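Local coordinates for protein NADH kinase POS5, mitochondrial (Saccharomyces cerevisiae, PDB 3AFO) that phosphorylates NADH and, less readily, NAD(+) with ATP in mitochondria, supplying the NADPH used as cellular reductant and in defence against oxidants, at residues 57-62 with 83-88; 182-187 with 191-196; 259-264 with 269-274. All blocks are in the same frame, centred on the assembly; numbering follows the deposited sequence.

How the contacts relate
The three contacts follow one another along the chain and none touches another. Contact 1, in the N-terminal domain, is a small, partly buried meeting of helix 53-69 with segment 83-88, made by side chains alone; it lies across the chain's centre from the other two, its centre about 38 Å from that of contact 2 and 44 Å from that of contact 3. Contacts 2 and 3 are both antiparallel pairings with backbone bonds, but on different sheets. Contact 2 is a hairpin at the surface, with four such bonds and exposed side chains on its second strand. Contact 3 is buried, has two, and adds proline-aromatic packing beside a subunit interface.

Contact 1 of 3, residues 57-62 with 83-88; sequences EAMVEF and EEISQD
Met-59 and Val-60, neighbours on helix 53-69, reach out to Ile-85 of helix 79-86 and to Asp-88, three residues on; Met-59 crosses Ile-85, and Val-60 crosses Asp-88, at roughly a right angle. Met-59 is extended to its sulfur, CG lying anti to the backbone N (chi1 -179°), and this carries SD across the gap to the tip of Ile-85, 3.8 Å from its CD1; the Ile-85 CG2 branch stands a little farther from the same sulfur. The chain then bends at chi3, turning the terminal methyl aside. Val-60 works mainly through one branch: its CG2 meets Asp-88 CB at 3.7 Å and comes within 4.2 Å of Ile-85 CB, so that a single methyl bridges two residues three apart on the facing segment. That same Val-60 methyl lies 3.9 Å from Asp-88 OD2. The polar end of Asp-88 has its partner elsewhere, in a salt bridge from OD2 to NE of Arg-56 on helix 53-69, while Ile-85 also packs on Arg-56 and Ile-63 of that helix. Behind the contact, Met-59 rests on Ile-46 and Leu-121 of the parallel sheet. Across the two segments, then, cohesion is purely van der Waals and apolar, and the charge of Asp-88 is probably offset by the guanidinium group of Arg-56.

Contact 2 of 3, residues 182-187 with 191-196; sequences ECHLKK and NSSIVT
Residues 182-187 and 191-196 form the outer end of an antiparallel beta hairpin, joining strand 174-186 to strand 194-198 at the protein surface. Two hydrogen-bonded pairs, Cys-183 with Thr-196 and Leu-185 with Ile-194, frame the non-hydrogen-bonded pair His-184 with Val-195. All four backbone bonds are 2.9 Å long; the one from Leu-185 N to Ile-194 O is almost straight, at 179°. Beyond the ladder a water continues the link, accepting from Lys-187 N at 3.0 Å and donating to Ser-192 O. On one face of the hairpin the isopropyl group of Val-195 lies against the His-184 imidazole. Val-195 CG1 sits over the ring face, 4.2 Å from the centroid and shifted toward the rim, as a CH-pi contact, while Val-195 CG2 approaches His-184 CD2 at 3.9 Å. On the other face Leu-185 and Ile-194 run side by side, with Leu-185 CD2 4.0 Å from Ile-194 CD1. There too Thr-196 OG1, placed between its own backbone N and carbonyl carbon (chi1 47°), comes to 3.4 Å from Cys-183 CB. Strand 174-186 is flanked on its other edge by strand 316-321, with backbone bonds pairing Glu-182 with Ile-320, His-184 with Tyr-318 and Lys-186 with Glu-316. Strand 306-311 covers the Leu-185 and Ile-194 face through Gln-309, and Gln-308 touches Thr-196.

Contact 3 of 3, residues 259-264 with 269-274; sequences ILMTPI and LSFRPL
The strand that is outermost within the chain in the six-stranded antiparallel sheet is joined here to its neighbour: residues 269-274 lead from a loop into strand 274-277, which pairs with strand 258-266. Met-261 and Leu-274 form a hydrogen-bonded antiparallel pair, with Met-261 N giving to Leu-274 O and Leu-274 N to Met-261 O, both at 3.0 Å and both nearly straight. Leu-274 O also accepts from a water at 2.9 Å, so two donors grip this carbonyl oxygen; the water is in turn hydrogen-bonded to Thr-262 OG1, a hydroxyl that Ser-244 also engages. On the apolar face Met-261 and Leu-274 lie alongside each other, Met-261 SD reaching Leu-274 CD1 at 4.1 Å. Past the pair, proline meets aromatic. Phe-271 is the centre of an inverse gamma turn, and its chi1 of -163° swings the ring away from its own backbone N, back toward Pro-263. The pyrrolidine lies over one face of that ring: Pro-263 CB stands 3.6 Å from the centroid, nearly on the normal, in a CH-pi contact, and Pro-263 CG comes to 3.5 Å from Phe-271 CD2. Met-261 CG approaches the same ring near its plane, at the edge, 4.4 Å from Phe-271 CZ. The side chain of Pro-263 is about 10 Å from a bound NADH. Strand 231-235 flanks strand 258-266 on its other edge, bonding to Leu-260 and Thr-262 through Ala-235 and Ala-233, while Leu-224 of strand 222-228 packs on Met-261 and Leu-274. Leu-274 also pairs in a parallel ladder with a strand of the second subunit, carrying the sheet across the interface, and Phe-374 of that subunit meets the Phe-271 ring edge-to-face.

Contact 1 of 3, residues 57-62 with 83-88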
loop_
_atom_site.group_PDB
_atom_site.type_symbol
_atom_site.label_atom_id
_atom_site.label_comp_id
_atom_site.label_asym_id
_atom_site.label_seq_id
_atom_site.Cartn_x
_atom_site.Cartn_y
_atom_site.Cartn_z
ATOM N N GLU A 57 -0.674 -38.416 17.801
ATOM C CA GLU A 57 -0.701 -38.601 19.248
ATOM C C GLU A 57 -1.940 -37.987 19.879
ATOM O O GLU A 57 -2.571 -38.604 20.743
ATOM C CB GLU A 57 0.560 -38.018 19.888
ATOM C CG GLU A 57 1.803 -38.903 19.699
ATOM C CD GLU A 57 3.106 -38.169 19.985
ATOM O OE1 GLU A 57 3.106 -37.235 20.820
ATOM O OE2 GLU A 57 4.134 -38.528 19.365
ATOM N N ALA A 58 -2.279 -36.773 19.445
ATOM C CA ALA A 58 -3.460 -36.067 19.946
ATOM C C ALA A 58 -4.749 -36.795 19.578
ATOM O O ALA A 58 -5.670 -36.869 20.395
ATOM C CB ALA A 58 -3.497 -34.636 19.423
ATOM N N MET A 59 -4.812 -37.332 18.359
ATOM C CA MET A 59 -5.995 -38.071 17.912
ATOM C C MET A 59 -6.247 -39.301 18.797
ATOM O O MET A 59 -7.362 -39.520 19.269
ATOM C CB MET A 59 -5.853 -38.489 16.454
ATOM C CG MET A 59 -7.058 -39.246 15.917
ATOM S SD MET A 59 -6.856 -39.696 14.202
ATOM C CE MET A 59 -7.674 -38.279 13.462
ATOM N N VAL A 60 -5.199 -40.083 19.027
ATOM C CA VAL A 60 -5.296 -41.265 19.883
ATOM C C VAL A 60 -5.726 -40.874 21.296
ATOM O O VAL A 60 -6.615 -41.504 21.881
ATOM C CB VAL A 60 -3.970 -42.065 19.870
ATOM C CG1 VAL A 60 -3.989 -43.213 20.884
ATOM C CG2 VAL A 60 -3.715 -42.598 18.479
ATOM N N GLU A 61 -5.123 -39.811 21.827
ATOM C CA GLU A 61 -5.447 -39.314 23.162
ATOM C C GLU A 61 -6.883 -38.780 23.246
ATOM O O GLU A 61 -7.574 -38.964 24.262
ATOM C CB GLU A 61 -4.429 -38.242 23.571
ATOM C CG GLU A 61 -4.544 -37.740 24.999
ATOM C CD GLU A 61 -3.555 -36.611 25.312
ATOM O OE1 GLU A 61 -2.533 -36.477 24.602
ATOM O OE2 GLU A 61 -3.802 -35.854 26.275
ATOM N N PHE A 62 -7.342 -38.124 22.184
ATOM C CA PHE A 62 -8.689 -37.585 22.185
ATOM C C PHE A 62 -9.736 -38.702 22.129
ATOM O O PHE A 62 -10.697 -38.693 22.890
ATOM C CB PHE A 62 -8.884 -36.596 21.030
ATOM C CG PHE A 62 -10.187 -35.867 21.079
ATOM C CD1 PHE A 62 -10.494 -35.042 22.153
ATOM C CD2 PHE A 62 -11.105 -35.992 20.045
ATOM C CE1 PHE A 62 -11.722 -34.346 22.205
ATOM C CE2 PHE A 62 -12.321 -35.305 20.089
ATOM C CZ PHE A 62 -12.627 -34.486 21.174
ATOM N N GLU A 83 -6.588 -47.273 9.766
ATOM C CA GLU A 83 -5.502 -48.237 9.618
ATOM C C GLU A 83 -4.204 -47.732 10.246
ATOM O O GLU A 83 -3.504 -48.484 10.929
ATOM C CB GLU A 83 -5.274 -48.562 8.141
ATOM C CG GLU A 83 -6.089 -49.748 7.608
ATOM C CD GLU A 83 -5.647 -50.178 6.205
ATOM O OE1 GLU A 83 -5.466 -49.297 5.341
ATOM O OE2 GLU A 83 -5.466 -51.394 5.966
ATOM N N GLU A 84 -3.896 -46.454 10.016
ATOM C CA GLU A 84 -2.685 -45.839 10.549
ATOM C C GLU A 84 -2.634 -45.897 12.075
ATOM O O GLU A 84 -1.623 -46.293 12.643
ATOM C CB GLU A 84 -2.564 -44.382 10.084
ATOM C CG GLU A 84 -1.271 -43.698 10.509
ATOM C CD GLU A 84 -1.304 -42.191 10.323
ATOM O OE1 GLU A 84 -2.392 -41.642 10.037
ATOM O OE2 GLU A 84 -0.241 -41.552 10.473
ATOM N N ILE A 85 -3.723 -45.506 12.730
ATOM C CA ILE A 85 -3.724 -45.350 14.184
ATOM C C ILE A 85 -4.114 -46.612 14.965
ATOM O O ILE A 85 -3.979 -46.634 16.189
ATOM C CB ILE A 85 -4.587 -44.144 14.648
ATOM C CG1 ILE A 85 -6.083 -44.404 14.387
ATOM C CG2 ILE A 85 -4.103 -42.847 13.976
ATOM C CD1 ILE A 85 -7.015 -43.412 15.034
ATOM N N SER A 86 -4.598 -47.643 14.270
ATOM C CA SER A 86 -5.072 -48.864 14.940
ATOM C C SER A 86 -4.000 -49.502 15.842
ATOM O O SER A 86 -4.303 -49.923 16.965
ATOM C CB SER A 86 -5.681 -49.875 13.955
ATOM O OG SER A 86 -4.802 -50.180 12.892
ATOM N N GLN A 87 -2.754 -49.569 15.363
ATOM C CA GLN A 87 -1.653 -50.099 16.188
ATOM C C GLN A 87 -1.297 -49.216 17.391
ATOM O O GLN A 87 -0.579 -49.667 18.285
ATOM C CB GLN A 87 -0.386 -50.396 15.365
ATOM C CG GLN A 87 -0.527 -51.523 14.348
ATOM C CD GLN A 87 0.614 -52.544 14.390
ATOM O OE1 GLN A 87 1.771 -52.203 14.650
ATOM N NE2 GLN A 87 0.281 -53.811 14.126
ATOM N N ASP A 88 -1.790 -47.974 17.420
ATOM C CA ASP A 88 -1.425 -47.029 18.501
ATOM C C ASP A 88 -2.179 -47.201 19.824
ATOM O O ASP A 88 -1.769 -46.643 20.850
ATOM C CB ASP A 88 -1.559 -45.560 18.054
ATOM C CG ASP A 88 -0.646 -45.193 16.903
ATOM O OD1 ASP A 88 0.171 -46.041 16.470
ATOM O OD2 ASP A 88 -0.770 -44.044 16.408
#

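Contact 2 of 3, residues 182-187 with 191-196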
loop_
_atom_site.group_PDB
_atom_site.type_symbol
_atom_site.label_atom_id
_atom_site.label_comp_id
_atom_site.label_asym_id
_atom_site.label_seq_id
_atom_site.Cartn_x
_atom_site.Cartn_y
_atom_site.Cartn_z
ATOM N N GLU A 182 -19.187 -19.996 -3.392
ATOM C CA GLU A 182 -19.304 -21.043 -4.396
ATOM C C GLU A 182 -18.553 -20.616 -5.634
ATOM O O GLU A 182 -18.732 -19.496 -6.117
ATOM C CB GLU A 182 -20.766 -21.280 -4.762
ATOM C CG GLU A 182 -21.571 -21.993 -3.716
ATOM C CD GLU A 182 -22.964 -22.360 -4.223
ATOM O OE1 GLU A 182 -23.234 -22.220 -5.438
ATOM O OE2 GLU A 182 -23.790 -22.777 -3.397
ATOM N N CYS A 183 -17.690 -21.495 -6.127
ATOM C CA CYS A 183 -17.025 -21.296 -7.406
ATOM C C CYS A 183 -17.656 -22.231 -8.440
ATOM O O CYS A 183 -17.691 -23.449 -8.242
ATOM C CB CYS A 183 -15.527 -21.579 -7.281
ATOM S SG CYS A 183 -14.608 -21.474 -8.820
ATOM N N HIS A 184 -18.163 -21.656 -9.526
ATOM C CA HIS A 184 -18.703 -22.427 -10.647
ATOM C C HIS A 184 -17.736 -22.313 -11.818
ATOM O O HIS A 184 -17.580 -21.233 -12.394
ATOM C CB HIS A 184 -20.077 -21.884 -11.054
ATOM C CG HIS A 184 -21.144 -22.088 -10.023
ATOM N ND1 HIS A 184 -21.049 -21.594 -8.739
ATOM C CD2 HIS A 184 -22.335 -22.724 -10.092
ATOM C CE1 HIS A 184 -22.130 -21.929 -8.059
ATOM N NE2 HIS A 184 -22.928 -22.609 -8.859
ATOM N N LEU A 185 -17.057 -23.406 -12.151
ATOM C CA LEU A 185 -16.155 -23.408 -13.302
ATOM C C LEU A 185 -16.874 -23.866 -14.566
ATOM O O LEU A 185 -17.430 -24.965 -14.607
ATOM C CB LEU A 185 -14.917 -24.269 -13.034
ATOM C CG LEU A 185 -13.968 -24.534 -14.214
ATOM C CD1 LEU A 185 -13.262 -23.263 -14.679
ATOM C CD2 LEU A 185 -12.936 -25.595 -13.865
ATOM N N LYS A 186 -16.865 -23.005 -15.581
ATOM C CA LYS A 186 -17.437 -23.306 -16.888
ATOM C C LYS A 186 -16.322 -23.327 -17.920
ATOM O O LYS A 186 -15.819 -22.270 -18.318
ATOM C CB LYS A 186 -18.469 -22.248 -17.272
ATOM C CG LYS A 186 -19.113 -22.442 -18.645
ATOM C CD LYS A 186 -19.755 -21.141 -19.112
ATOM C CE LYS A 186 -20.424 -21.277 -20.471
ATOM N NZ LYS A 186 -20.284 -20.011 -21.261
ATOM N N LYS A 187 -15.934 -24.526 -18.347
ATOM C CA LYS A 187 -14.849 -24.682 -19.327
ATOM C C LYS A 187 -15.237 -24.100 -20.694
ATOM O O LYS A 187 -16.414 -24.055 -21.045
ATOM C CB LYS A 187 -14.436 -26.162 -19.465
ATOM C CG LYS A 187 -13.897 -26.852 -18.190
ATOM C CD LYS A 187 -12.514 -26.357 -17.764
ATOM C CE LYS A 187 -11.417 -26.791 -18.716
ATOM N NZ LYS A 187 -10.090 -26.291 -18.256
ATOM N N ASN A 191 -21.051 -26.206 -21.580
ATOM C CA ASN A 191 -22.173 -25.561 -20.908
ATOM C C ASN A 191 -22.471 -26.198 -19.551
ATOM O O ASN A 191 -23.529 -25.976 -18.965
ATOM C CB ASN A 191 -23.425 -25.552 -21.791
ATOM C CG ASN A 191 -24.501 -24.608 -21.270
ATOM O OD1 ASN A 191 -24.199 -23.542 -20.725
ATOM N ND2 ASN A 191 -25.764 -25.000 -21.429
ATOM N N SER A 192 -21.530 -26.991 -19.058
ATOM C CA SER A 192 -21.676 -27.617 -17.755
ATOM C C SER A 192 -20.823 -26.851 -16.734
ATOM O O SER A 192 -20.037 -25.974 -17.102
ATOM C CB SER A 192 -21.280 -29.093 -17.843
ATOM O OG SER A 192 -21.507 -29.758 -16.615
ATOM N N SER A 193 -21.012 -27.141 -15.456
ATOM C CA SER A 193 -20.243 -26.456 -14.424
ATOM C C SER A 193 -19.718 -27.408 -13.362
ATOM O O SER A 193 -20.398 -28.355 -12.963
ATOM C CB SER A 193 -21.057 -25.325 -13.781
ATOM O OG SER A 193 -22.206 -25.835 -13.133
ATOM N N ILE A 194 -18.489 -27.143 -12.934
ATOM C CA ILE A 194 -17.867 -27.834 -11.828
ATOM C C ILE A 194 -17.952 -26.894 -10.614
ATOM O O ILE A 194 -17.371 -25.797 -10.621
ATOM C CB ILE A 194 -16.397 -28.184 -12.156
ATOM C CG1 ILE A 194 -16.319 -28.985 -13.471
ATOM C CG2 ILE A 194 -15.763 -28.928 -10.987
ATOM C CD1 ILE A 194 -14.920 -29.069 -14.124
ATOM N N VAL A 195 -18.698 -27.319 -9.597
ATOM C CA VAL A 195 -18.944 -26.501 -8.403
ATOM C C VAL A 195 -18.026 -26.880 -7.231
ATOM O O VAL A 195 -17.895 -28.046 -6.865
ATOM C CB VAL A 195 -20.425 -26.562 -7.961
ATOM C CG1 VAL A 195 -20.722 -25.520 -6.878
ATOM C CG2 VAL A 195 -21.354 -26.370 -9.163
ATOM N N THR A 196 -17.388 -25.872 -6.650
ATOM C CA THR A 196 -16.589 -26.053 -5.446
ATOM C C THR A 196 -16.994 -25.017 -4.393
ATOM O O THR A 196 -17.589 -23.981 -4.715
ATOM C CB THR A 196 -15.073 -25.961 -5.740
ATOM O OG1 THR A 196 -14.806 -24.813 -6.551
ATOM C CG2 THR A 196 -14.577 -27.205 -6.477
HETATM O O HOH W 1 -17.425 -26.958 -17.511
#

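Contact 3 of 3, residues 259-264 with 269-274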
loop_
_atom_site.group_PDB
_atom_site.type_symbol
_atom_site.label_atom_id
_atom_site.label_comp_id
_atom_site.label_asym_id
_atom_site.label_seq_id
_atom_site.Cartn_x
_atom_site.Cartn_y
_atom_site.Cartn_z
ATOM N N ILE A 259 -17.752 -9.822 -0.032
ATOM C CA ILE A 259 -16.798 -10.622 -0.768
ATOM C C ILE A 259 -15.631 -9.703 -1.067
ATOM O O ILE A 259 -15.833 -8.591 -1.569
ATOM C CB ILE A 259 -17.380 -11.132 -2.115
ATOM C CG1 ILE A 259 -18.657 -11.950 -1.875
ATOM C CG2 ILE A 259 -16.303 -11.929 -2.901
ATOM C CD1 ILE A 259 -19.415 -12.355 -3.161
ATOM N N LEU A 260 -14.418 -10.160 -0.772
ATOM C CA LEU A 260 -13.218 -9.392 -1.115
ATOM C C LEU A 260 -12.767 -9.735 -2.517
ATOM O O LEU A 260 -12.753 -10.906 -2.895
ATOM C CB LEU A 260 -12.063 -9.685 -0.137
ATOM C CG LEU A 260 -12.149 -9.079 1.274
ATOM C CD1 LEU A 260 -13.089 -9.873 2.198
ATOM C CD2 LEU A 260 -10.765 -8.987 1.900
ATOM N N MET A 261 -12.396 -8.714 -3.281
ATOM C CA MET A 261 -11.706 -8.903 -4.553
ATOM C C MET A 261 -10.340 -8.240 -4.451
ATOM O O MET A 261 -10.247 -7.013 -4.401
ATOM C CB MET A 261 -12.506 -8.306 -5.717
ATOM C CG MET A 261 -11.818 -8.460 -7.076
ATOM S SD MET A 261 -12.843 -7.806 -8.402
ATOM C CE MET A 261 -14.154 -9.041 -8.462
ATOM N N THR A 262 -9.281 -9.047 -4.418
ATOM C CA THR A 262 -7.934 -8.513 -4.162
ATOM C C THR A 262 -6.976 -8.938 -5.265
ATOM O O THR A 262 -6.821 -10.135 -5.498
ATOM C CB THR A 262 -7.384 -9.015 -2.791
ATOM O OG1 THR A 262 -8.318 -8.705 -1.749
ATOM C CG2 THR A 262 -6.003 -8.395 -2.463
ATOM N N PRO A 263 -6.325 -7.963 -5.937
ATOM C CA PRO A 263 -5.413 -8.330 -7.024
ATOM C C PRO A 263 -4.127 -8.942 -6.480
ATOM O O PRO A 263 -3.705 -8.629 -5.363
ATOM C CB PRO A 263 -5.122 -6.995 -7.710
ATOM C CG PRO A 263 -5.225 -5.971 -6.598
ATOM C CD PRO A 263 -6.348 -6.505 -5.698
ATOM N N ILE A 264 -3.543 -9.853 -7.246
ATOM C CA ILE A 264 -2.266 -10.443 -6.874
ATOM C C ILE A 264 -1.195 -9.947 -7.842
ATOM O O ILE A 264 -1.166 -10.363 -9.000
ATOM C CB ILE A 264 -2.303 -12.012 -6.861
ATOM C CG1 ILE A 264 -3.472 -12.508 -6.004
ATOM C CG2 ILE A 264 -0.960 -12.572 -6.345
ATOM C CD1 ILE A 264 -3.791 -14.002 -6.158
ATOM N N LEU A 269 -1.013 0.673 -11.251
ATOM C CA LEU A 269 -0.788 1.464 -10.044
ATOM C C LEU A 269 -2.093 1.703 -9.293
ATOM O O LEU A 269 -2.082 2.224 -8.177
ATOM C CB LEU A 269 -0.128 2.791 -10.412
ATOM C CG LEU A 269 1.340 2.718 -10.865
ATOM C CD1 LEU A 269 1.808 4.111 -11.301
ATOM C CD2 LEU A 269 2.257 2.162 -9.760
ATOM N N SER A 270 -3.217 1.306 -9.879
ATOM C CA SER A 270 -4.516 1.745 -9.353
ATOM C C SER A 270 -5.545 0.652 -9.060
ATOM O O SER A 270 -6.736 0.955 -8.915
ATOM C CB SER A 270 -5.129 2.778 -10.295
ATOM O OG SER A 270 -5.139 2.311 -11.641
ATOM N N PHE A 271 -5.115 -0.607 -8.984
ATOM C CA PHE A 271 -6.040 -1.689 -8.611
ATOM C C PHE A 271 -6.087 -1.779 -7.092
ATOM O O PHE A 271 -5.476 -2.666 -6.479
ATOM C CB PHE A 271 -5.650 -3.042 -9.238
ATOM C CG PHE A 271 -6.769 -4.085 -9.226
ATOM C CD1 PHE A 271 -6.859 -5.032 -10.254
ATOM C CD2 PHE A 271 -7.703 -4.141 -8.197
ATOM C CE1 PHE A 271 -7.883 -6.002 -10.250
ATOM C CE2 PHE A 271 -8.728 -5.108 -8.180
ATOM C CZ PHE A 271 -8.815 -6.035 -9.205
ATOM N N ARG A 272 -6.804 -0.834 -6.485
ATOM C CA ARG A 272 -7.003 -0.829 -5.040
ATOM C C ARG A 272 -7.949 -1.985 -4.713
ATOM O O ARG A 272 -8.922 -2.186 -5.433
ATOM C CB ARG A 272 -7.646 0.510 -4.613
ATOM C CG ARG A 272 -7.725 0.764 -3.087
ATOM C CD ARG A 272 -6.335 0.934 -2.451
ATOM N NE ARG A 272 -5.623 2.137 -2.909
ATOM C CZ ARG A 272 -5.748 3.348 -2.355
ATOM N NH1 ARG A 272 -6.575 3.539 -1.336
ATOM N NH2 ARG A 272 -5.046 4.381 -2.819
ATOM N N PRO A 273 -7.688 -2.741 -3.625
ATOM C CA PRO A 273 -8.580 -3.864 -3.295
ATOM C C PRO A 273 -10.035 -3.417 -3.137
ATOM O O PRO A 273 -10.290 -2.300 -2.661
ATOM C CB PRO A 273 -8.021 -4.377 -1.956
ATOM C CG PRO A 273 -6.575 -3.967 -1.971
ATOM C CD PRO A 273 -6.584 -2.613 -2.652
ATOM N N LEU A 274 -10.970 -4.263 -3.565
ATOM C CA LEU A 274 -12.402 -3.937 -3.519
ATOM C C LEU A 274 -13.129 -4.776 -2.480
ATOM O O LEU A 274 -12.786 -5.947 -2.270
ATOM C CB LEU A 274 -13.067 -4.194 -4.887
ATOM C CG LEU A 274 -12.599 -3.429 -6.127
ATOM C CD1 LEU A 274 -13.445 -3.868 -7.344
ATOM C CD2 LEU A 274 -12.630 -1.886 -5.940
HETATM O O HOH W 2 -10.298 -6.736 -1.010
#